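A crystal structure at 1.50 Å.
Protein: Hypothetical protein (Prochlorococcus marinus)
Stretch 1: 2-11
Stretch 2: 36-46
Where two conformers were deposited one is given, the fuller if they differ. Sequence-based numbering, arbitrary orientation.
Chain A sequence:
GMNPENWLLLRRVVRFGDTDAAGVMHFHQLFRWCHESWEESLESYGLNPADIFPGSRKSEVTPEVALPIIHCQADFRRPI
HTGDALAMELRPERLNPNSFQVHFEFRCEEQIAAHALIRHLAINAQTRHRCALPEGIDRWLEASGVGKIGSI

Stretch 1 (2-11) MNPENWLLLR
Stretch 2 36-46: ESWEESLESYG

How do the two backbones lie? Stretch 1 opens as a loop, makes a short helix through L8 and continues as a strand at 9-11; stretch 2 is helical from 36 to 45, and G46 leaves it with positive phi (123/12). N3 (chi1 t) caps the first helix, its OD1 accepting from E5 N at 3.0 Å. Strand and long helix run at 123°, their axes 9.6 Å apart at closest, with W7 CA 4.8 Å from S41 CA and L10 CA 7.2 Å from S37 CA.

Which hydrogen bonds join them directly? Two serines, both chi1 t and one helical turn apart, donate to consecutive carbonyls: S41 OG to W7 O at 2.6 Å, and S44 OG to N6 O at 3.0 Å. Side chains of the long helix thus hold the backbone of the short one.

How do the aromatic rings meet? W7 (chi1 p, chi2 87°) points toward the long helix and offers one face to Y45 (chi1 t, chi2 65°). The edge of Y45 approaches the W7 six-membered ring, centroids 4.9 Å apart and planes at 67°, with W7 CZ2 to Y45 CD1 at 3.7 Å. Y45 CB lies over the five-membered ring, 4.1 Å from its centroid, while S41 OG sits at the indole edge, 3.5 Å from W7 CD1.

How does the strand meet the helix, and where does water enter? L10 (m, t) points toward the helix, placing CD1 3.3 Å from S37 O and CD2 3.8 Å from E40 OE2. E40, extended as t, t, reaches the R11 backbone through two waters: one accepts from R11 N (2.9 Å) and donates to E40 OE2 (2.9 Å); the other donates to R11 O (2.5 Å) and E40 OE1 (2.8 Å). Both carboxylate oxygens are therefore engaged.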

# COMPACT_ATOMS: atom_id res chain seq x y z
N MSE A 2 15.72 -23.57 21.86
CA MSE A 2 15.59 -22.33 21.02
C MSE A 2 16.04 -20.92 21.53
O MSE A 2 15.48 -20.43 22.51
CB MSE A 2 14.61 -22.43 19.79
CG MSE A 2 14.75 -21.32 18.70
SE MSE A 2 13.23 -21.14 17.36
CE MSE A 2 14.11 -22.03 15.80
N ASN A 3 17.07 -20.33 20.91
CA ASN A 3 17.55 -18.99 21.28
C ASN A 3 16.57 -17.93 20.72
O ASN A 3 16.31 -17.95 19.52
CB ASN A 3 18.94 -18.77 20.72
CG ASN A 3 19.39 -17.31 20.78
OD1 ASN A 3 18.80 -16.52 21.52
ND2 ASN A 3 20.43 -16.96 20.05
N PRO A 4 16.02 -17.05 21.59
CA PRO A 4 15.07 -15.99 21.15
C PRO A 4 15.55 -15.08 20.02
O PRO A 4 14.73 -14.53 19.29
CB PRO A 4 14.80 -15.16 22.42
CG PRO A 4 15.70 -15.73 23.50
CD PRO A 4 16.15 -17.07 23.06
N GLU A 5 16.84 -14.89 19.86
CA GLU A 5 17.32 -14.14 18.70
C GLU A 5 16.81 -14.73 17.39
O GLU A 5 16.64 -14.01 16.40
CB GLU A 5 18.85 -14.16 18.64
CG GLU A 5 19.53 -13.53 19.81
CD GLU A 5 21.05 -13.72 19.76
OE1 GLU A 5 21.59 -13.95 18.64
OE2 GLU A 5 21.69 -13.62 20.83
N ASN A 6 16.55 -16.03 17.37
CA ASN A 6 16.05 -16.70 16.20
C ASN A 6 14.72 -16.10 15.76
O ASN A 6 14.42 -16.08 14.55
CB ASN A 6 15.87 -18.20 16.45
CG ASN A 6 17.17 -18.95 16.55
OD1 ASN A 6 17.20 -20.08 17.02
ND2 ASN A 6 18.25 -18.33 16.11
N TRP A 7 13.91 -15.61 16.72
CA TRP A 7 12.64 -15.01 16.31
C TRP A 7 12.50 -13.50 16.58
O TRP A 7 11.52 -12.89 16.13
CB TRP A 7 11.42 -15.73 16.91
CG TRP A 7 11.32 -15.72 18.43
CD1 TRP A 7 10.72 -14.74 19.19
CD2 TRP A 7 11.76 -16.71 19.34
NE1 TRP A 7 10.77 -15.05 20.50
CE2 TRP A 7 11.43 -16.25 20.65
CE3 TRP A 7 12.43 -17.92 19.21
CZ2 TRP A 7 11.71 -16.99 21.79
CZ3 TRP A 7 12.70 -18.64 20.33
CH2 TRP A 7 12.36 -18.18 21.60
N LEU A 8 13.47 -12.91 17.28
CA LEU A 8 13.47 -11.45 17.60
C LEU A 8 14.43 -10.61 16.79
O LEU A 8 14.33 -9.39 16.80
CB LEU A 8 13.73 -11.23 19.09
CG LEU A 8 12.74 -11.84 20.08
CD1 LEU A 8 13.20 -11.61 21.55
CD2 LEU A 8 11.34 -11.32 19.89
N LEU A 9 15.38 -11.26 16.12
CA LEU A 9 16.32 -10.59 15.23
C LEU A 9 15.99 -10.99 13.82
O LEU A 9 16.18 -12.16 13.44
CB LEU A 9 17.78 -10.94 15.54
CG LEU A 9 18.28 -10.60 16.93
CD1 LEU A 9 19.79 -10.97 17.10
CD2 LEU A 9 18.08 -9.12 17.20
N LEU A 10 15.48 -10.06 13.04
CA LEU A 10 14.97 -10.37 11.74
C LEU A 10 15.64 -9.43 10.75
O LEU A 10 16.40 -8.52 11.13
CB LEU A 10 13.43 -10.26 11.74
CG LEU A 10 12.72 -11.18 12.76
CD1 LEU A 10 11.25 -10.84 12.92
CD2 LEU A 10 12.91 -12.68 12.38
N ARG A 11 15.44 -9.67 9.46
CA ARG A 11 16.09 -8.91 8.42
C ARG A 11 15.12 -8.63 7.29
O ARG A 11 14.26 -9.45 6.98
CB ARG A 11 17.27 -9.69 7.85
CG ARG A 11 17.94 -9.04 6.63
CD ARG A 11 19.16 -9.88 6.20
NE ARG A 11 19.88 -9.33 5.04
CZ ARG A 11 19.47 -9.41 3.77
NH1 ARG A 11 18.32 -10.01 3.45
NH2 ARG A 11 20.23 -8.88 2.81
N GLU A 36 4.51 -6.89 9.74
CA GLU A 36 4.98 -8.12 9.10
C GLU A 36 6.08 -8.81 9.89
O GLU A 36 6.13 -10.03 9.95
CB GLU A 36 5.52 -7.83 7.70
CG GLU A 36 4.50 -7.34 6.71
CD GLU A 36 4.98 -7.18 5.27
OE1 GLU A 36 6.17 -7.45 5.03
OE2 GLU A 36 4.14 -6.81 4.42
N SER A 37 6.98 -8.05 10.53
CA SER A 37 8.02 -8.69 11.35
C SER A 37 7.47 -9.34 12.61
O SER A 37 8.02 -10.32 13.09
CB SER A 37 9.15 -7.71 11.71
OG SER A 37 8.78 -6.82 12.76
N TRP A 38 6.40 -8.77 13.15
CA TRP A 38 5.71 -9.37 14.28
C TRP A 38 5.11 -10.73 13.86
O TRP A 38 5.28 -11.75 14.52
CB TRP A 38 4.63 -8.42 14.80
CG TRP A 38 3.69 -9.05 15.80
CD1 TRP A 38 4.03 -9.64 16.96
CD2 TRP A 38 2.27 -9.10 15.71
NE1 TRP A 38 2.90 -10.06 17.63
CE2 TRP A 38 1.80 -9.75 16.88
CE3 TRP A 38 1.35 -8.65 14.76
CZ2 TRP A 38 0.40 -10.00 17.09
CZ3 TRP A 38 0.00 -8.84 15.01
CH2 TRP A 38 -0.45 -9.53 16.15
N GLU A 39 4.43 -10.75 12.70
CA GLU A 39 3.92 -12.01 12.17
C GLU A 39 5.06 -13.01 11.96
O GLU A 39 4.94 -14.19 12.28
CB GLU A 39 3.18 -11.76 10.84
CG GLU A 39 1.97 -10.87 10.97
CD GLU A 39 1.39 -10.49 9.61
OE1 GLU A 39 0.81 -11.39 8.95
OE2 GLU A 39 1.54 -9.30 9.26
N GLU A 40 6.16 -12.56 11.36
CA GLU A 40 7.36 -13.41 11.14
C GLU A 40 7.92 -13.96 12.44
O GLU A 40 8.33 -15.13 12.52
CB GLU A 40 8.47 -12.65 10.40
CG GLU A 40 9.55 -13.55 9.94
CD GLU A 40 10.66 -12.83 9.19
OE1 GLU A 40 10.53 -11.62 8.93
OE2 GLU A 40 11.70 -13.48 8.90
N SER A 41 7.92 -13.12 13.47
CA SER A 41 8.38 -13.56 14.77
C SER A 41 7.55 -14.67 15.40
O SER A 41 8.05 -15.65 15.89
CB SER A 41 8.44 -12.35 15.70
OG SER A 41 9.01 -12.71 16.96
N LEU A 42 6.24 -14.50 15.29
CA LEU A 42 5.34 -15.50 15.82
C LEU A 42 5.54 -16.82 15.07
O LEU A 42 5.61 -17.88 15.71
CB LEU A 42 3.88 -15.05 15.68
CG LEU A 42 3.47 -13.77 16.45
CD1 LEU A 42 1.99 -13.45 16.07
CD2 LEU A 42 3.68 -13.93 17.94
N GLU A 43 5.67 -16.74 13.75
CA GLU A 43 5.93 -17.92 12.87
C GLU A 43 7.25 -18.64 13.26
O GLU A 43 7.30 -19.85 13.42
CB GLU A 43 5.99 -17.39 11.45
CG GLU A 43 6.28 -18.28 10.28
CD GLU A 43 6.20 -17.40 9.02
OE1 GLU A 43 7.23 -16.77 8.62
OE2 GLU A 43 5.05 -17.26 8.54
N SER A 44 8.30 -17.83 13.43
CA SER A 44 9.65 -18.32 13.78
C SER A 44 9.76 -18.92 15.17
O SER A 44 10.60 -19.78 15.42
CB SER A 44 10.63 -17.16 13.66
OG SER A 44 11.94 -17.60 13.98
N TYR A 45 8.96 -18.44 16.10
CA TYR A 45 8.83 -19.03 17.43
C TYR A 45 8.10 -20.38 17.35
O TYR A 45 8.38 -21.30 18.13
CB TYR A 45 8.07 -18.07 18.33
CG TYR A 45 7.79 -18.63 19.68
CD1 TYR A 45 8.83 -18.92 20.56
CD2 TYR A 45 6.51 -18.90 20.07
CE1 TYR A 45 8.57 -19.49 21.79
CE2 TYR A 45 6.25 -19.43 21.30
CZ TYR A 45 7.28 -19.73 22.15
OH TYR A 45 7.01 -20.27 23.38
N GLY A 46 7.19 -20.51 16.39
CA GLY A 46 6.51 -21.76 16.10
C GLY A 46 5.00 -21.72 16.17
O GLY A 46 4.40 -22.82 16.13
O HOH W 1 14.29 -12.28 8.80
O HOH W 2 11.78 -10.00 7.06